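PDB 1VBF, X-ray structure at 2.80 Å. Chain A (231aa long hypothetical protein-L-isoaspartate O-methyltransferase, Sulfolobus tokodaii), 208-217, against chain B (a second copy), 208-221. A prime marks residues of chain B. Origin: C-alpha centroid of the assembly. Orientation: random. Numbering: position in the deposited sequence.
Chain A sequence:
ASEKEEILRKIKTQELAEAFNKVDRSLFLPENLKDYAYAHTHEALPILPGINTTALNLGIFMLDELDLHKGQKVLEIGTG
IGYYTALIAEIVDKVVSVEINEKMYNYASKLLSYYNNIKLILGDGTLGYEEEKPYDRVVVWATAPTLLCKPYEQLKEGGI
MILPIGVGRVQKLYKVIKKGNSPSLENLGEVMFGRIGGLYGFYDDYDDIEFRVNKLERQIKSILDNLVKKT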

# COMPACT_ATOMS: atom_id res chain seq x y z
N ASP A 208 6.47 7.69 0.63
CA ASP A 208 5.16 7.14 0.32
C ASP A 208 5.45 5.65 0.23
O ASP A 208 6.59 5.26 -0.07
N ILE A 209 4.45 4.85 0.57
CA ILE A 209 4.58 3.41 0.60
C ILE A 209 5.13 2.80 -0.69
O ILE A 209 5.74 1.73 -0.67
N GLU A 210 4.92 3.47 -1.82
CA GLU A 210 5.45 2.94 -3.07
C GLU A 210 6.98 2.98 -2.96
O GLU A 210 7.66 1.97 -3.12
N PHE A 211 7.50 4.16 -2.64
CA PHE A 211 8.93 4.34 -2.50
C PHE A 211 9.57 3.44 -1.48
O PHE A 211 10.61 2.86 -1.75
N ARG A 212 8.94 3.34 -0.31
CA ARG A 212 9.43 2.52 0.81
C ARG A 212 9.56 1.05 0.41
O ARG A 212 10.53 0.37 0.78
N VAL A 213 8.59 0.57 -0.36
CA VAL A 213 8.56 -0.80 -0.84
C VAL A 213 9.63 -1.00 -1.90
O VAL A 213 10.33 -2.02 -1.89
N ASN A 214 9.77 -0.04 -2.81
CA ASN A 214 10.78 -0.07 -3.87
C ASN A 214 12.15 -0.21 -3.20
O ASN A 214 13.03 -0.90 -3.70
N LYS A 215 12.31 0.46 -2.07
CA LYS A 215 13.57 0.40 -1.34
C LYS A 215 13.75 -0.98 -0.71
O LYS A 215 14.81 -1.59 -0.81
N LEU A 216 12.71 -1.46 -0.04
CA LEU A 216 12.80 -2.75 0.59
C LEU A 216 13.24 -3.74 -0.49
O LEU A 216 14.19 -4.50 -0.29
N GLU A 217 12.57 -3.70 -1.64
CA GLU A 217 12.88 -4.58 -2.76
C GLU A 217 14.33 -4.40 -3.24
O GLU A 217 14.95 -5.33 -3.75
N ASP B 208 -2.30 -4.51 8.70
CA ASP B 208 -2.61 -3.61 7.60
C ASP B 208 -1.25 -3.39 6.98
O ASP B 208 -0.22 -3.50 7.66
N ILE B 209 -1.25 -3.15 5.67
CA ILE B 209 -0.03 -2.97 4.91
C ILE B 209 0.92 -1.92 5.48
O ILE B 209 2.14 -2.01 5.27
N GLU B 210 0.39 -0.94 6.21
CA GLU B 210 1.27 0.06 6.79
C GLU B 210 2.15 -0.66 7.83
O GLU B 210 3.38 -0.62 7.78
N PHE B 211 1.49 -1.37 8.75
CA PHE B 211 2.18 -2.10 9.78
C PHE B 211 3.16 -3.11 9.27
O PHE B 211 4.27 -3.19 9.77
N ARG B 212 2.74 -3.89 8.28
CA ARG B 212 3.55 -4.95 7.67
C ARG B 212 4.84 -4.39 7.07
O ARG B 212 5.92 -5.00 7.18
N VAL B 213 4.72 -3.22 6.44
CA VAL B 213 5.85 -2.54 5.83
C VAL B 213 6.77 -1.98 6.90
O VAL B 213 7.99 -2.10 6.78
N ASN B 214 6.19 -1.38 7.94
CA ASN B 214 6.94 -0.84 9.07
C ASN B 214 7.80 -1.96 9.65
O ASN B 214 8.92 -1.75 10.08
N LYS B 215 7.24 -3.16 9.68
CA LYS B 215 7.95 -4.31 10.21
C LYS B 215 9.08 -4.71 9.26
O LYS B 215 10.21 -4.94 9.69
N LEU B 216 8.76 -4.82 7.98
CA LEU B 216 9.77 -5.19 7.02
C LEU B 216 10.94 -4.23 7.21
O LEU B 216 12.10 -4.65 7.34
N GLU B 217 10.64 -2.93 7.25
CA GLU B 217 11.65 -1.89 7.43
C GLU B 217 12.42 -2.07 8.74
O GLU B 217 13.59 -1.69 8.84
N ARG B 218 11.77 -2.63 9.75
CA ARG B 218 12.42 -2.86 11.03
C ARG B 218 13.43 -3.99 10.87
O ARG B 218 14.58 -3.87 11.27
N GLN B 219 12.98 -5.08 10.27
CA GLN B 219 13.82 -6.26 10.07
C GLN B 219 15.00 -6.00 9.16
O GLN B 219 16.12 -6.40 9.47
N ILE B 220 14.78 -5.35 8.02
CA ILE B 220 15.88 -5.08 7.12
C ILE B 220 16.89 -4.20 7.82
O ILE B 220 18.09 -4.31 7.59
N LYS B 221 16.41 -3.33 8.70
CA LYS B 221 17.29 -2.43 9.43
C LYS B 221 18.19 -3.28 10.33
O LYS B 221 19.37 -2.98 10.52

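Two copies of one helix run side by side, their N-to-C directions 36° apart and their axes 10.6 Å apart at closest approach, and they use the same sequence unequally. Arg212 (chi1 m, chi2 t, chi3 p) points toward chain B and sits as a knob among Glu210′, Val213′, Asn214′ and Glu217′. Its guanidinium donates to two carboxylates in salt bridges: Arg212 NE gives to Glu217′ OE1 and Arg212 NH2 to Glu217′ OE2, both at 2.8 Å, a paired grip, while Arg212 NH1 gives to Glu210′ OE2 at 2.9 Å. A weak bond from Arg212 NH2 to the same Glu210′ OE2 spans 3.4 Å. These partners lie near the guanidinium plane, leaving one face to Val213′ CG1, which is 3.6 Å from Arg212 NH2. A water extends the network, donating to Arg212 O (2.9 Å) and to Glu217′ OE1 (2.6 Å), so that OE1 accepts twice. Arg212′ instead finds its polar partners elsewhere in the structure.

One turn on, Leu216 forms the second knob, with Leu216 CD1 3.4 Å from Ile220′ CD1 and Leu216 CD2 3.7 Å from Leu216′ CB. Ile209, chi2 t, sets Ile209 CD1 3.6 Å from Ile209′ CG2 and 3.9 Å from Val213′ CG2. The charges thus sit beside an apolar seam. In each chain Asp208 OD2 caps the helix, weakly accepting from Phe211 N at 3.4 Å.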

# COMPACT_ATOMS: atom_id res chain seq x y z
CB ASP A 208 4.57 7.70 -0.98
CG ASP A 208 5.56 7.70 -2.13
OD1 ASP A 208 6.43 8.59 -2.18
OD2 ASP A 208 5.46 6.82 -2.99
CB ILE A 209 3.21 2.75 1.00
CG1 ILE A 209 3.49 1.46 1.76
CG2 ILE A 209 2.32 2.49 -0.22
CD1 ILE A 209 2.28 0.64 2.03
CB GLU A 210 4.94 3.78 -4.26
CG GLU A 210 5.40 3.30 -5.64
CD GLU A 210 5.06 1.83 -5.96
OE1 GLU A 210 3.93 1.36 -5.67
OE2 GLU A 210 5.94 1.15 -6.53
CB PHE A 211 9.24 5.79 -2.14
CG PHE A 211 9.46 6.65 -3.33
CD1 PHE A 211 8.43 6.85 -4.26
CD2 PHE A 211 10.73 7.20 -3.59
CE1 PHE A 211 8.65 7.58 -5.44
CE2 PHE A 211 10.96 7.94 -4.78
CZ PHE A 211 9.92 8.13 -5.70
CB ARG A 212 8.47 2.67 2.00
CG ARG A 212 8.41 4.06 2.62
CD ARG A 212 7.24 4.21 3.57
NE ARG A 212 7.35 3.36 4.75
CZ ARG A 212 6.34 3.12 5.58
NH1 ARG A 212 5.17 3.69 5.35
NH2 ARG A 212 6.49 2.28 6.61
CB VAL A 213 7.18 -1.12 -1.40
CG1 VAL A 213 7.18 -2.47 -2.10
CG2 VAL A 213 6.17 -1.08 -0.25
CB ASN A 214 10.78 1.23 -4.66
CG ASN A 214 9.66 1.31 -5.66
OD1 ASN A 214 9.19 2.40 -6.00
ND2 ASN A 214 9.21 0.15 -6.14
CB LYS A 215 13.60 1.47 -0.26
CG LYS A 215 14.89 1.48 0.55
CD LYS A 215 14.88 2.61 1.55
CE LYS A 215 16.10 2.58 2.46
NZ LYS A 215 16.03 3.72 3.43
CB LEU A 216 11.44 -3.14 1.19
CG LEU A 216 11.26 -3.07 2.72
CD1 LEU A 216 12.37 -2.26 3.38
CD2 LEU A 216 9.88 -2.47 3.04
CB GLU A 217 11.92 -4.32 -3.92
CG GLU A 217 10.53 -4.91 -3.74
CD GLU A 217 9.55 -4.44 -4.82
OE1 GLU A 217 8.56 -5.16 -5.09
OE2 GLU A 217 9.78 -3.35 -5.37
CB ASP B 208 -3.26 -2.30 8.07
CG ASP B 208 -2.55 -1.66 9.25
OD1 ASP B 208 -2.73 -2.13 10.39
OD2 ASP B 208 -1.80 -0.70 9.03
CB ILE B 209 -0.37 -2.67 3.40
CG1 ILE B 209 0.73 -3.24 2.52
CG2 ILE B 209 -0.56 -1.17 3.16
CD1 ILE B 209 0.63 -2.85 1.09
CB GLU B 210 0.44 1.18 7.43
CG GLU B 210 1.24 2.33 8.06
CD GLU B 210 2.25 3.01 7.10
OE1 GLU B 210 1.91 3.28 5.92
OE2 GLU B 210 3.38 3.28 7.55
CB PHE B 211 1.17 -2.80 10.69
CG PHE B 211 0.76 -1.97 11.85
CD1 PHE B 211 0.09 -0.75 11.64
CD2 PHE B 211 1.11 -2.34 13.16
CE1 PHE B 211 -0.23 0.09 12.72
CE2 PHE B 211 0.80 -1.50 14.26
CZ PHE B 211 0.13 -0.28 14.03
CB ARG B 212 2.72 -5.67 6.58
CG ARG B 212 1.52 -6.44 7.10
CD ARG B 212 0.59 -6.85 5.96
NE ARG B 212 1.20 -7.81 5.05
CZ ARG B 212 0.69 -8.11 3.86
NH1 ARG B 212 -0.43 -7.53 3.47
NH2 ARG B 212 1.32 -8.95 3.03
CB VAL B 213 5.34 -1.43 4.92
CG1 VAL B 213 6.50 -0.56 4.43
CG2 VAL B 213 4.58 -2.06 3.75
CB ASN B 214 6.00 -0.35 10.17
CG ASN B 214 5.38 0.98 9.85
OD1 ASN B 214 4.27 1.29 10.31
ND2 ASN B 214 6.08 1.80 9.07
CB LYS B 215 7.00 -5.49 10.40
CG LYS B 215 7.68 -6.73 10.96
CD LYS B 215 6.66 -7.82 11.19
CE LYS B 215 7.30 -9.13 11.63
NZ LYS B 215 6.25 -10.17 11.84
CB LEU B 216 9.20 -5.12 5.60
CG LEU B 216 8.87 -6.43 4.86
CD1 LEU B 216 8.81 -7.61 5.83
CD2 LEU B 216 7.53 -6.27 4.13
CB GLU B 217 11.00 -0.50 7.41
CG GLU B 217 10.62 -0.00 6.03
CD GLU B 217 9.78 1.27 6.07
OE1 GLU B 217 9.79 2.04 5.08
OE2 GLU B 217 9.11 1.49 7.10
CB ARG B 218 11.40 -3.24 12.10
CG ARG B 218 11.25 -2.25 13.28
CD ARG B 218 10.25 -1.11 12.98
NE ARG B 218 9.06 -1.15 13.82
CZ ARG B 218 8.19 -2.16 13.87
NH1 ARG B 218 8.37 -3.24 13.12
NH2 ARG B 218 7.13 -2.08 14.66
CB GLN B 219 12.97 -7.42 9.55
CG GLN B 219 11.80 -7.73 10.45
CD GLN B 219 10.96 -8.87 9.94
OE1 GLN B 219 10.99 -9.96 10.50
NE2 GLN B 219 10.20 -8.63 8.88
CB ILE B 220 15.41 -4.40 5.83
CG1 ILE B 220 14.82 -5.45 4.90
CG2 ILE B 220 16.57 -3.69 5.15
CD1 ILE B 220 14.50 -4.96 3.50
CB LYS B 221 16.46 -1.46 10.27
CG LYS B 221 17.06 -0.06 10.38
CD LYS B 221 18.45 -0.09 11.00
CE LYS B 221 19.08 1.29 11.02
NZ LYS B 221 20.45 1.25 11.61
O HOH W 1 11.56 1.58 3.24